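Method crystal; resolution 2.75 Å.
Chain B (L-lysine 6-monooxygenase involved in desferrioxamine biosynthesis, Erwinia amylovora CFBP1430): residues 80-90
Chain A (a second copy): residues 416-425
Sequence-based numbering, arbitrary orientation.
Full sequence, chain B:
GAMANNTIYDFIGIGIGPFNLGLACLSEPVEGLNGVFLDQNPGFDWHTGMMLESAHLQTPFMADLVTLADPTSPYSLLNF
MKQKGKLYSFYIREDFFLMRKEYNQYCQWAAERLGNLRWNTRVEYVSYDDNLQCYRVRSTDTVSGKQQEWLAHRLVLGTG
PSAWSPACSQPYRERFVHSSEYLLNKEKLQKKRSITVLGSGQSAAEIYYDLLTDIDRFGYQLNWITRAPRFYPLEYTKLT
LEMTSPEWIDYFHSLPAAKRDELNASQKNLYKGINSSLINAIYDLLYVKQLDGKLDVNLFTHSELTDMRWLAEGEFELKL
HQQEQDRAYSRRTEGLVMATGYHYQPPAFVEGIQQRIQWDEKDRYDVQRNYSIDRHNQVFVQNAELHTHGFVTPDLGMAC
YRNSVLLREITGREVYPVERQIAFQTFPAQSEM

Chain B, residues 80-90: FMKQKGKLYSF
Chain A (416-425) YPVERQIAFQ

The free amides at the start of a helix need acceptors, and a carboxylate from another subunit can supply them. In this monooxygenase, chain B leaves one helix at Gly85(B), whose phi/psi of 81/27 favours glycine, and enters the next after Lys86(B), the N-cap residue. A Schellman motif closes the first helix: Lys86(B) N donates to Met81(B) O (3.1 Å), and Gly85(B) N bonds weakly to Met81(B) O (3.3 Å) and Lys82(B) O (3.0 Å). Chain A is irregular, extended as far as Glu419(A), then bent at Arg420(A) and Ile422(A). CA atoms of Gly85(B) and Glu419(A) lie 5.9 Å apart, those of Lys86(B) and Ile422(A) 5.7 Å, so numbering rises together. The CA-to-CB bond of Glu419(A) points toward chain B; with chi1 m and chi2 t, Glu419(A) OE1 accepts from Tyr88(B) N at 3.1 Å and Glu419(A) OE2 accepts a weak bond from Leu87(B) N at 3.4 Å.

Buried Lys82(B) (chi t, p, t, t) is long enough to bring NZ to Pro417(A) O, a 2.8 Å hydrogen bond, and into a long salt bridge with Glu419(A) OE2 at 3.9 Å. Branched Ile422(A) (chi1 p, chi2 m), also buried, gives apolar cover, its CG2 packing 3.8 Å from CB of buried Tyr88(B) (chi1 t), while Tyr88(B) OH is satisfied elsewhere in the structure. The contact buries 424 Å², with Glu419(A) contributing most.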

# COMPACT_ATOMS: atom_id res chain seq x y z
N PHE B 80 16.71 -17.69 14.21
CA PHE B 80 17.81 -17.65 13.25
C PHE B 80 18.33 -16.23 13.12
O PHE B 80 19.52 -15.97 13.17
CB PHE B 80 17.34 -18.20 11.88
CG PHE B 80 18.17 -17.75 10.72
CD1 PHE B 80 17.91 -16.58 10.06
CD2 PHE B 80 19.21 -18.53 10.26
CE1 PHE B 80 18.68 -16.17 8.99
CE2 PHE B 80 19.97 -18.15 9.18
CZ PHE B 80 19.70 -16.98 8.53
N MET B 81 17.40 -15.32 12.97
CA MET B 81 17.72 -13.93 12.77
C MET B 81 18.45 -13.41 14.02
O MET B 81 19.38 -12.63 13.91
CB MET B 81 16.43 -13.14 12.47
CG MET B 81 16.55 -12.12 11.38
SD MET B 81 16.82 -12.78 9.73
CE MET B 81 15.19 -13.34 9.31
N LYS B 82 18.05 -13.89 15.19
CA LYS B 82 18.66 -13.49 16.45
C LYS B 82 20.10 -14.00 16.61
O LYS B 82 20.99 -13.24 17.02
CB LYS B 82 17.78 -13.97 17.62
CG LYS B 82 18.28 -13.65 19.01
CD LYS B 82 18.57 -12.17 19.19
CE LYS B 82 18.55 -11.79 20.66
NZ LYS B 82 19.39 -10.60 20.92
N GLN B 83 20.32 -15.27 16.28
CA GLN B 83 21.64 -15.87 16.40
C GLN B 83 22.62 -15.27 15.42
O GLN B 83 23.75 -14.99 15.78
CB GLN B 83 21.59 -17.39 16.22
CG GLN B 83 20.69 -18.16 17.19
CD GLN B 83 20.77 -17.72 18.65
OE1 GLN B 83 21.83 -17.37 19.17
NE2 GLN B 83 19.64 -17.77 19.34
N LYS B 84 22.19 -15.05 14.18
CA LYS B 84 22.99 -14.29 13.21
C LYS B 84 23.26 -12.85 13.62
O LYS B 84 24.09 -12.21 13.02
CB LYS B 84 22.36 -14.31 11.81
CG LYS B 84 22.76 -15.53 10.97
CD LYS B 84 23.29 -15.21 9.57
CE LYS B 84 22.34 -14.38 8.72
NZ LYS B 84 22.79 -14.34 7.30
N GLY B 85 22.54 -12.33 14.61
CA GLY B 85 22.83 -11.02 15.18
C GLY B 85 22.27 -9.87 14.35
O GLY B 85 22.80 -8.76 14.42
N LYS B 86 21.19 -10.14 13.62
CA LYS B 86 20.55 -9.17 12.72
C LYS B 86 19.03 -8.99 12.94
O LYS B 86 18.34 -8.41 12.08
CB LYS B 86 20.77 -9.62 11.27
CG LYS B 86 19.96 -10.86 10.87
CD LYS B 86 20.21 -11.26 9.44
CE LYS B 86 19.50 -10.35 8.44
NZ LYS B 86 19.86 -10.74 7.04
N LEU B 87 18.50 -9.48 14.05
CA LEU B 87 17.05 -9.46 14.25
C LEU B 87 16.51 -8.04 14.24
O LEU B 87 15.40 -7.82 13.77
CB LEU B 87 16.64 -10.17 15.55
CG LEU B 87 15.16 -10.16 15.94
CD1 LEU B 87 14.26 -10.82 14.90
CD2 LEU B 87 15.00 -10.86 17.28
N TYR B 88 17.29 -7.08 14.73
CA TYR B 88 16.82 -5.71 14.76
C TYR B 88 16.72 -5.13 13.35
O TYR B 88 15.85 -4.31 13.07
CB TYR B 88 17.68 -4.81 15.66
CG TYR B 88 16.86 -3.68 16.22
CD1 TYR B 88 16.12 -3.85 17.39
CD2 TYR B 88 16.76 -2.46 15.55
CE1 TYR B 88 15.31 -2.84 17.88
CE2 TYR B 88 15.96 -1.43 16.04
CZ TYR B 88 15.23 -1.62 17.20
OH TYR B 88 14.44 -0.61 17.70
N SER B 89 17.62 -5.57 12.47
CA SER B 89 17.55 -5.15 11.07
C SER B 89 16.30 -5.70 10.41
O SER B 89 15.61 -4.98 9.70
CB SER B 89 18.77 -5.61 10.31
OG SER B 89 18.67 -5.15 8.98
N PHE B 90 16.02 -6.97 10.65
CA PHE B 90 14.80 -7.62 10.17
C PHE B 90 13.51 -6.93 10.68
O PHE B 90 12.49 -6.89 9.97
CB PHE B 90 14.81 -9.09 10.56
CG PHE B 90 13.66 -9.86 10.03
CD1 PHE B 90 13.62 -10.23 8.71
CD2 PHE B 90 12.59 -10.19 10.85
CE1 PHE B 90 12.54 -10.93 8.19
CE2 PHE B 90 11.50 -10.89 10.34
CZ PHE B 90 11.48 -11.27 9.01
N TYR A 416 21.22 -12.28 27.98
CA TYR A 416 20.70 -12.22 26.62
C TYR A 416 21.64 -11.36 25.80
O TYR A 416 21.94 -10.22 26.19
CB TYR A 416 19.31 -11.66 26.58
CG TYR A 416 18.31 -12.53 27.29
CD1 TYR A 416 17.77 -13.64 26.66
CD2 TYR A 416 17.89 -12.25 28.60
CE1 TYR A 416 16.85 -14.45 27.30
CE2 TYR A 416 16.98 -13.06 29.25
CZ TYR A 416 16.46 -14.16 28.59
OH TYR A 416 15.53 -14.96 29.21
N PRO A 417 22.13 -11.91 24.66
CA PRO A 417 23.09 -11.17 23.85
C PRO A 417 22.45 -9.91 23.27
O PRO A 417 21.30 -9.94 22.81
CB PRO A 417 23.47 -12.18 22.76
CG PRO A 417 22.28 -13.07 22.62
CD PRO A 417 21.68 -13.15 23.99
N VAL A 418 23.19 -8.81 23.32
CA VAL A 418 22.66 -7.50 23.00
C VAL A 418 23.25 -7.05 21.68
O VAL A 418 24.43 -6.78 21.59
CB VAL A 418 23.03 -6.51 24.13
CG1 VAL A 418 22.36 -5.18 23.89
CG2 VAL A 418 22.63 -7.07 25.50
N GLU A 419 22.41 -6.94 20.65
CA GLU A 419 22.92 -6.80 19.26
C GLU A 419 23.50 -5.41 18.96
O GLU A 419 22.74 -4.50 18.64
CB GLU A 419 21.80 -7.10 18.24
CG GLU A 419 21.17 -8.48 18.39
CD GLU A 419 20.16 -8.82 17.31
OE1 GLU A 419 19.57 -7.89 16.71
OE2 GLU A 419 19.95 -10.03 17.08
N ARG A 420 24.83 -5.27 18.98
CA ARG A 420 25.48 -3.96 18.97
C ARG A 420 26.08 -3.60 17.60
O ARG A 420 26.82 -2.63 17.49
CB ARG A 420 26.52 -3.87 20.11
CG ARG A 420 26.97 -2.46 20.44
CD ARG A 420 27.51 -2.31 21.86
NE ARG A 420 26.46 -1.89 22.80
CZ ARG A 420 25.76 -2.69 23.62
NH1 ARG A 420 25.97 -4.01 23.68
NH2 ARG A 420 24.82 -2.16 24.41
N GLN A 421 25.73 -4.35 16.56
CA GLN A 421 26.05 -3.96 15.19
C GLN A 421 25.00 -4.45 14.17
O GLN A 421 25.19 -5.43 13.43
CB GLN A 421 27.43 -4.42 14.81
CG GLN A 421 27.61 -5.93 14.88
CD GLN A 421 29.06 -6.33 15.05
OE1 GLN A 421 29.95 -5.68 14.49
NE2 GLN A 421 29.30 -7.41 15.81
N ILE A 422 23.90 -3.70 14.14
CA ILE A 422 22.77 -3.94 13.20
C ILE A 422 22.65 -2.86 12.12
O ILE A 422 21.96 -3.10 11.14
CB ILE A 422 21.39 -4.07 13.91
CG1 ILE A 422 20.98 -2.78 14.65
CG2 ILE A 422 21.36 -5.31 14.81
CD1 ILE A 422 21.66 -2.51 15.98
N ALA A 423 23.32 -1.70 12.28
CA ALA A 423 23.00 -0.52 11.49
C ALA A 423 24.00 -0.18 10.39
O ALA A 423 25.19 -0.16 10.61
CB ALA A 423 22.80 0.68 12.37
N PHE A 424 23.46 0.09 9.20
CA PHE A 424 24.25 0.47 8.03
C PHE A 424 24.95 1.83 8.14
O PHE A 424 26.03 2.00 7.57
CB PHE A 424 23.37 0.44 6.78
CG PHE A 424 22.90 -0.93 6.42
CD1 PHE A 424 23.77 -1.86 5.84
CD2 PHE A 424 21.59 -1.32 6.68
CE1 PHE A 424 23.35 -3.13 5.52
CE2 PHE A 424 21.15 -2.59 6.35
CZ PHE A 424 22.03 -3.50 5.78
N GLN A 425 24.35 2.77 8.86
CA GLN A 425 24.96 4.08 9.08
C GLN A 425 26.08 3.98 10.08
O GLN A 425 26.12 3.07 10.89
CB GLN A 425 23.96 5.07 9.66
CG GLN A 425 22.80 5.38 8.75
CD GLN A 425 21.75 6.15 9.48
OE1 GLN A 425 21.95 7.31 9.84
NE2 GLN A 425 20.62 5.51 9.71